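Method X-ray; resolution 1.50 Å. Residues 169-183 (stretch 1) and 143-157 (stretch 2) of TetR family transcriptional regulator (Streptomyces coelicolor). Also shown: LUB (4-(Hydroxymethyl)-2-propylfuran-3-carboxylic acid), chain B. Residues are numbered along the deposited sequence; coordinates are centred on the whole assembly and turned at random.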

# COMPACT_ATOMS: atom_id res chain seq x y z
N ASP A 169 -3.12 -4.34 -22.05
CA ASP A 169 -4.27 -5.15 -21.68
C ASP A 169 -5.11 -4.38 -20.68
O ASP A 169 -4.59 -3.97 -19.61
CB ASP A 169 -3.84 -6.45 -21.04
CG ASP A 169 -5.02 -7.28 -20.66
OD1 ASP A 169 -5.75 -7.74 -21.58
OD2 ASP A 169 -5.25 -7.47 -19.48
N PRO A 170 -6.41 -4.18 -20.96
CA PRO A 170 -7.27 -3.46 -20.00
C PRO A 170 -7.29 -4.03 -18.57
O PRO A 170 -7.31 -3.22 -17.61
CB PRO A 170 -8.67 -3.55 -20.62
CG PRO A 170 -8.39 -3.74 -22.04
CD PRO A 170 -7.12 -4.47 -22.21
N ALA A 171 -7.31 -5.36 -18.41
CA ALA A 171 -7.37 -5.96 -17.07
C ALA A 171 -6.07 -5.65 -16.34
O ALA A 171 -6.06 -5.31 -15.15
CB ALA A 171 -7.57 -7.45 -17.18
N ALA A 172 -4.96 -5.71 -17.06
CA ALA A 172 -3.68 -5.39 -16.47
C ALA A 172 -3.57 -3.93 -16.10
O ALA A 172 -3.04 -3.62 -15.04
CB ALA A 172 -2.58 -5.78 -17.41
N ALA A 173 -4.07 -3.05 -16.94
CA ALA A 173 -4.09 -1.63 -16.66
C ALA A 173 -4.94 -1.31 -15.43
O ALA A 173 -4.55 -0.47 -14.62
CB ALA A 173 -4.57 -0.86 -17.87
N ALA A 174 -6.06 -2.00 -15.28
CA ALA A 174 -6.93 -1.77 -14.15
C ALA A 174 -6.18 -2.20 -12.89
O ALA A 174 -6.18 -1.49 -11.90
CB ALA A 174 -8.22 -2.56 -14.29
N ARG A 175 -5.61 -3.40 -12.89
CA ARG A 175 -4.83 -3.82 -11.73
C ARG A 175 -3.71 -2.87 -11.37
O ARG A 175 -3.50 -2.54 -10.20
CB ARG A 175 -4.23 -5.20 -11.93
CG ARG A 175 -5.23 -6.35 -11.89
CD ARG A 175 -4.52 -7.68 -12.02
NE ARG A 175 -3.84 -7.93 -13.29
CZ ARG A 175 -4.37 -8.57 -14.34
NH1 ARG A 175 -5.66 -8.94 -14.33
NH2 ARG A 175 -3.64 -8.77 -15.39
N SER A 176 -2.96 -2.44 -12.37
CA SER A 176 -1.80 -1.55 -12.16
C SER A 176 -2.24 -0.22 -11.57
O SER A 176 -1.61 0.36 -10.68
CB SER A 176 -1.02 -1.34 -13.44
OG SER A 176 -0.44 -2.58 -13.92
N LEU A 177 -3.30 0.33 -12.14
CA LEU A 177 -3.83 1.61 -11.65
C LEU A 177 -4.30 1.53 -10.20
O LEU A 177 -4.01 2.38 -9.34
CB LEU A 177 -4.97 2.10 -12.52
CG LEU A 177 -4.54 2.79 -13.81
CD1 LEU A 177 -5.76 2.87 -14.73
CD2 LEU A 177 -3.88 4.15 -13.59
N VAL A 178 -5.03 0.47 -9.89
CA VAL A 178 -5.56 0.33 -8.51
C VAL A 178 -4.40 0.14 -7.54
O VAL A 178 -4.35 0.77 -6.49
CB VAL A 178 -6.61 -0.79 -8.42
CG1 VAL A 178 -6.93 -1.17 -6.95
CG2 VAL A 178 -7.86 -0.40 -9.19
N ALA A 179 -3.46 -0.75 -7.87
CA ALA A 179 -2.34 -0.98 -6.95
C ALA A 179 -1.48 0.27 -6.79
O ALA A 179 -1.09 0.63 -5.67
CB ALA A 179 -1.47 -2.10 -7.45
N ALA A 180 -1.20 0.96 -7.89
CA ALA A 180 -0.37 2.18 -7.81
C ALA A 180 -1.06 3.29 -7.00
O ALA A 180 -0.44 3.97 -6.18
CB ALA A 180 -0.05 2.65 -9.16
N PHE A 181 -2.34 3.50 -7.30
CA PHE A 181 -3.12 4.50 -6.58
C PHE A 181 -3.20 4.13 -5.08
O PHE A 181 -2.97 4.94 -4.20
CB PHE A 181 -4.53 4.63 -7.18
CG PHE A 181 -5.34 5.72 -6.53
CD1 PHE A 181 -5.93 5.49 -5.30
CD2 PHE A 181 -5.39 6.98 -7.07
CE1 PHE A 181 -6.62 6.48 -4.65
CE2 PHE A 181 -6.07 7.99 -6.42
CZ PHE A 181 -6.72 7.73 -5.22
N PHE A 182 -3.49 2.86 -4.80
CA PHE A 182 -3.50 2.40 -3.44
C PHE A 182 -2.18 2.76 -2.73
O PHE A 182 -2.15 3.25 -1.60
CB PHE A 182 -3.71 0.89 -3.35
CG PHE A 182 -3.42 0.41 -1.96
CD1 PHE A 182 -4.27 0.67 -0.90
CD2 PHE A 182 -2.19 -0.19 -1.69
CE1 PHE A 182 -3.89 0.35 0.40
CE2 PHE A 182 -1.83 -0.52 -0.41
CZ PHE A 182 -2.68 -0.25 0.66
N GLY A 183 -1.07 2.45 -3.39
CA GLY A 183 0.20 2.67 -2.77
C GLY A 183 0.48 4.15 -2.53
O GLY A 183 0.94 4.56 -1.46
C2 LUB B . -7.90 1.63 -2.68
C4 LUB B . -8.10 0.89 -0.57
C5 LUB B . -7.45 2.06 -0.53
C6 LUB B . -7.69 1.75 -4.13
O11 LUB B . -9.37 -0.68 -3.63
C9 LUB B . -9.04 -0.64 -2.42
O10 LUB B . -9.27 -1.62 -1.62
C3 LUB B . -8.34 0.51 -1.88
C12 LUB B . -8.56 0.22 0.71
O13 LUB B . -8.12 -1.16 0.71
O1 LUB B . -7.19 2.49 -1.84
C7 LUB B . -8.64 2.85 -4.64
C8 LUB B . -8.57 3.02 -6.13
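Stretch 2, residues 143-157: PYVDWTHLLEVPLQD

Stretch 2 enters as a short loop, becomes helical from Val-145 through Asp-157, and packs against helix 170-183 of stretch 1. The two N-to-C directions differ by 134°, so the helices run roughly opposite ways but cross obliquely, their axes approaching to 8.4 Å. The start of stretch 2 therefore lies near the end of stretch 1, and its end near Pro-170. No direct hydrogen bond links the two stretches; the contact buries 677 Å², counting both sides.

Pro-143 is extended and lies beside the ligand, its CB 3.6 Å from O10 of LUB. Tyr-144, with a positive phi of 76°, holds the N-cap position. Its N donates to O10 of LUB at 2.9 Å, while its O accepts from Thr-148 N and OG1. Its ring turns an edge to the face of Phe-182, centroids 5.1 Å apart and planes at 71°, and Tyr-144 OH lies 3.7 Å from Phe-182 CZ. A large aromatic side chain can thus reach stretch 1 although its CA-to-CB bond points sideways.

Val-145 and Asp-146 make no contact with stretch 1. At Trp-147 the CB meets Val-178 CG2 at 3.8 Å, but the indole leads away and offers a face to the ligand's propyl end, with CD2 3.5 Å from C8 of LUB. The hydroxyl of Thr-148 donates to Tyr-144 O, 2.8 Å from OG1, so OG1 can lie 3.7 Å from the apolar Val-178 CG2 without an unmet donor; the methyl CG2 meets Arg-175 CG at 3.8 Å and Ala-174 CB at 4.0 Å.

His-149 points away and Leu-150 sideways, neither touching stretch 1. Leu-151 turns toward it, placing CD1 4.1 Å from Val-178 CG2. The small Ala-174 lets the backbones come close here: Ala-174 CA is 5.3 Å from Glu-152 CA, and Ala-174 CB is 3.6 Å from Thr-148 O. The CA-to-CB bond of Glu-152 points sideways, but its end comes nearer, OE2 lying 3.0 Å from Ala-171 CB; a water donates to Ala-171 O at 3.0 Å and, weakly, to Glu-152 OE2 at 2.7 Å.

Val-153 points away. Pro-154, lacking an amide hydrogen, coincides with a kink in the helix. Leu-155 then fits as a knob among Pro-170, Ala-173, Ala-174 and Leu-177, its CD1 3.7 Å from Ala-174 CB and 4.2 Å from Leu-177 CD1. Gln-156 extends OE1 to within 3.4 Å of Pro-170 CG, and Asp-157 points away, exposed.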

# COMPACT_ATOMS: atom_id res chain seq x y z
N PRO A 143 -10.15 -6.41 -0.32
CA PRO A 143 -9.70 -5.15 -0.94
C PRO A 143 -9.39 -5.26 -2.43
O PRO A 143 -9.22 -6.38 -2.98
CB PRO A 143 -8.46 -4.82 -0.14
CG PRO A 143 -7.89 -6.18 0.20
CD PRO A 143 -9.09 -6.99 0.53
N TYR A 144 -9.36 -4.12 -3.08
CA TYR A 144 -8.82 -3.90 -4.44
C TYR A 144 -9.71 -4.41 -5.57
O TYR A 144 -9.74 -3.80 -6.66
CB TYR A 144 -7.38 -4.48 -4.60
CG TYR A 144 -6.51 -4.18 -3.40
CD1 TYR A 144 -6.27 -2.87 -2.96
CD2 TYR A 144 -5.97 -5.21 -2.63
CE1 TYR A 144 -5.55 -2.63 -1.82
CE2 TYR A 144 -5.23 -4.96 -1.50
CZ TYR A 144 -5.05 -3.67 -1.07
OH TYR A 144 -4.36 -3.44 0.09
N VAL A 145 -10.41 -5.53 -5.33
CA VAL A 145 -11.11 -6.17 -6.41
C VAL A 145 -12.31 -5.36 -6.93
O VAL A 145 -12.59 -5.37 -8.11
CB VAL A 145 -11.48 -7.62 -6.11
CG1 VAL A 145 -10.26 -8.47 -5.79
CG2 VAL A 145 -12.43 -7.69 -4.98
N ASP A 146 -13.00 -4.62 -6.06
CA ASP A 146 -14.14 -3.82 -6.51
C ASP A 146 -13.70 -2.70 -7.45
O ASP A 146 -14.28 -2.51 -8.50
CB ASP A 146 -14.90 -3.24 -5.30
CG ASP A 146 -15.60 -4.30 -4.49
OD1 ASP A 146 -16.29 -5.15 -5.13
OD2 ASP A 146 -15.45 -4.33 -3.23
N TRP A 147 -12.63 -1.99 -7.08
CA TRP A 147 -12.14 -0.91 -7.92
C TRP A 147 -11.54 -1.48 -9.20
O TRP A 147 -11.69 -0.90 -10.24
CB TRP A 147 -11.10 -0.07 -7.18
CG TRP A 147 -11.68 1.12 -6.45
CD1 TRP A 147 -12.03 1.21 -5.10
CD2 TRP A 147 -11.94 2.40 -7.00
NE1 TRP A 147 -12.49 2.49 -4.82
CE2 TRP A 147 -12.49 3.22 -5.98
CE3 TRP A 147 -11.78 2.94 -8.29
CZ2 TRP A 147 -12.79 4.57 -6.22
CZ3 TRP A 147 -12.11 4.25 -8.50
CH2 TRP A 147 -12.63 5.03 -7.49
N THR A 148 -10.87 -2.63 -9.12
CA THR A 148 -10.32 -3.24 -10.31
C THR A 148 -11.42 -3.56 -11.32
O THR A 148 -11.29 -3.19 -12.49
CB THR A 148 -9.43 -4.43 -9.96
OG1 THR A 148 -8.41 -4.02 -9.06
CG2 THR A 148 -8.77 -5.01 -11.23
N HIS A 149 -12.49 -4.19 -10.84
CA HIS A 149 -13.63 -4.53 -11.69
C HIS A 149 -14.32 -3.29 -12.23
O HIS A 149 -14.73 -3.23 -13.42
CB HIS A 149 -14.61 -5.42 -10.93
CG HIS A 149 -14.24 -6.86 -10.98
ND1 HIS A 149 -14.27 -7.69 -9.88
CD2 HIS A 149 -13.84 -7.63 -12.02
CE1 HIS A 149 -13.91 -8.91 -10.25
NE2 HIS A 149 -13.62 -8.89 -11.54
N LEU A 150 -14.44 -2.28 -11.38
CA LEU A 150 -15.06 -1.04 -11.79
C LEU A 150 -14.33 -0.37 -12.95
O LEU A 150 -14.94 -0.01 -13.95
CB LEU A 150 -15.21 -0.10 -10.57
CG LEU A 150 -15.97 1.20 -10.80
CD1 LEU A 150 -17.40 0.96 -11.25
CD2 LEU A 150 -15.95 2.01 -9.53
N LEU A 151 -13.02 -0.26 -12.87
CA LEU A 151 -12.22 0.46 -13.88
C LEU A 151 -11.97 -0.34 -15.16
O LEU A 151 -11.73 0.18 -16.23
CB LEU A 151 -10.86 0.87 -13.30
CG LEU A 151 -10.91 1.87 -12.13
CD1 LEU A 151 -9.51 2.30 -11.76
CD2 LEU A 151 -11.78 3.08 -12.46
N GLU A 152 -12.00 -1.66 -15.04
CA GLU A 152 -11.76 -2.49 -16.21
C GLU A 152 -12.72 -2.19 -17.37
O GLU A 152 -12.35 -2.27 -18.54
CB GLU A 152 -11.92 -3.95 -15.75
CG GLU A 152 -11.06 -4.94 -16.43
CD GLU A 152 -11.20 -6.32 -15.76
OE1 GLU A 152 -12.12 -6.56 -14.91
OE2 GLU A 152 -10.35 -7.14 -16.05
N VAL A 153 -13.98 -1.89 -17.05
CA VAL A 153 -15.01 -1.64 -18.04
C VAL A 153 -14.68 -0.45 -18.95
O VAL A 153 -14.57 -0.63 -20.19
CB VAL A 153 -16.40 -1.47 -17.40
CG1 VAL A 153 -17.46 -1.12 -18.45
CG2 VAL A 153 -16.79 -2.75 -16.69
N PRO A 154 -14.50 0.77 -18.39
CA PRO A 154 -14.03 1.85 -19.28
C PRO A 154 -12.70 1.61 -19.94
O PRO A 154 -12.48 2.08 -21.04
CB PRO A 154 -13.99 3.09 -18.36
CG PRO A 154 -13.96 2.54 -17.00
CD PRO A 154 -14.76 1.27 -17.03
N LEU A 155 -11.79 0.87 -19.30
CA LEU A 155 -10.55 0.57 -19.93
C LEU A 155 -10.73 -0.36 -21.14
O LEU A 155 -10.00 -0.22 -22.12
CB LEU A 155 -9.59 -0.05 -18.91
CG LEU A 155 -9.02 0.98 -17.92
CD1 LEU A 155 -8.35 0.23 -16.76
CD2 LEU A 155 -8.06 1.96 -18.55
N GLN A 156 -11.69 -1.29 -21.07
CA GLN A 156 -12.05 -2.11 -22.25
C GLN A 156 -12.58 -1.25 -23.36
O GLN A 156 -12.23 -1.44 -24.51
CB GLN A 156 -13.07 -3.18 -21.92
CG GLN A 156 -13.43 -4.06 -23.10
CD GLN A 156 -12.23 -4.77 -23.69
OE1 GLN A 156 -11.34 -5.22 -22.97
NE2 GLN A 156 -12.20 -4.87 -25.03
N ASP A 157 -13.44 -0.30 -23.02
CA ASP A 157 -13.95 0.61 -24.03
C ASP A 157 -12.83 1.43 -24.66
O ASP A 157 -12.84 1.73 -25.86
CB ASP A 157 -15.00 1.56 -23.43
CG ASP A 157 -16.33 0.85 -23.11
OD1 ASP A 157 -16.57 -0.31 -23.54
OD2 ASP A 157 -17.12 1.47 -22.40
O HOH W 1 -8.61 -6.43 -14.07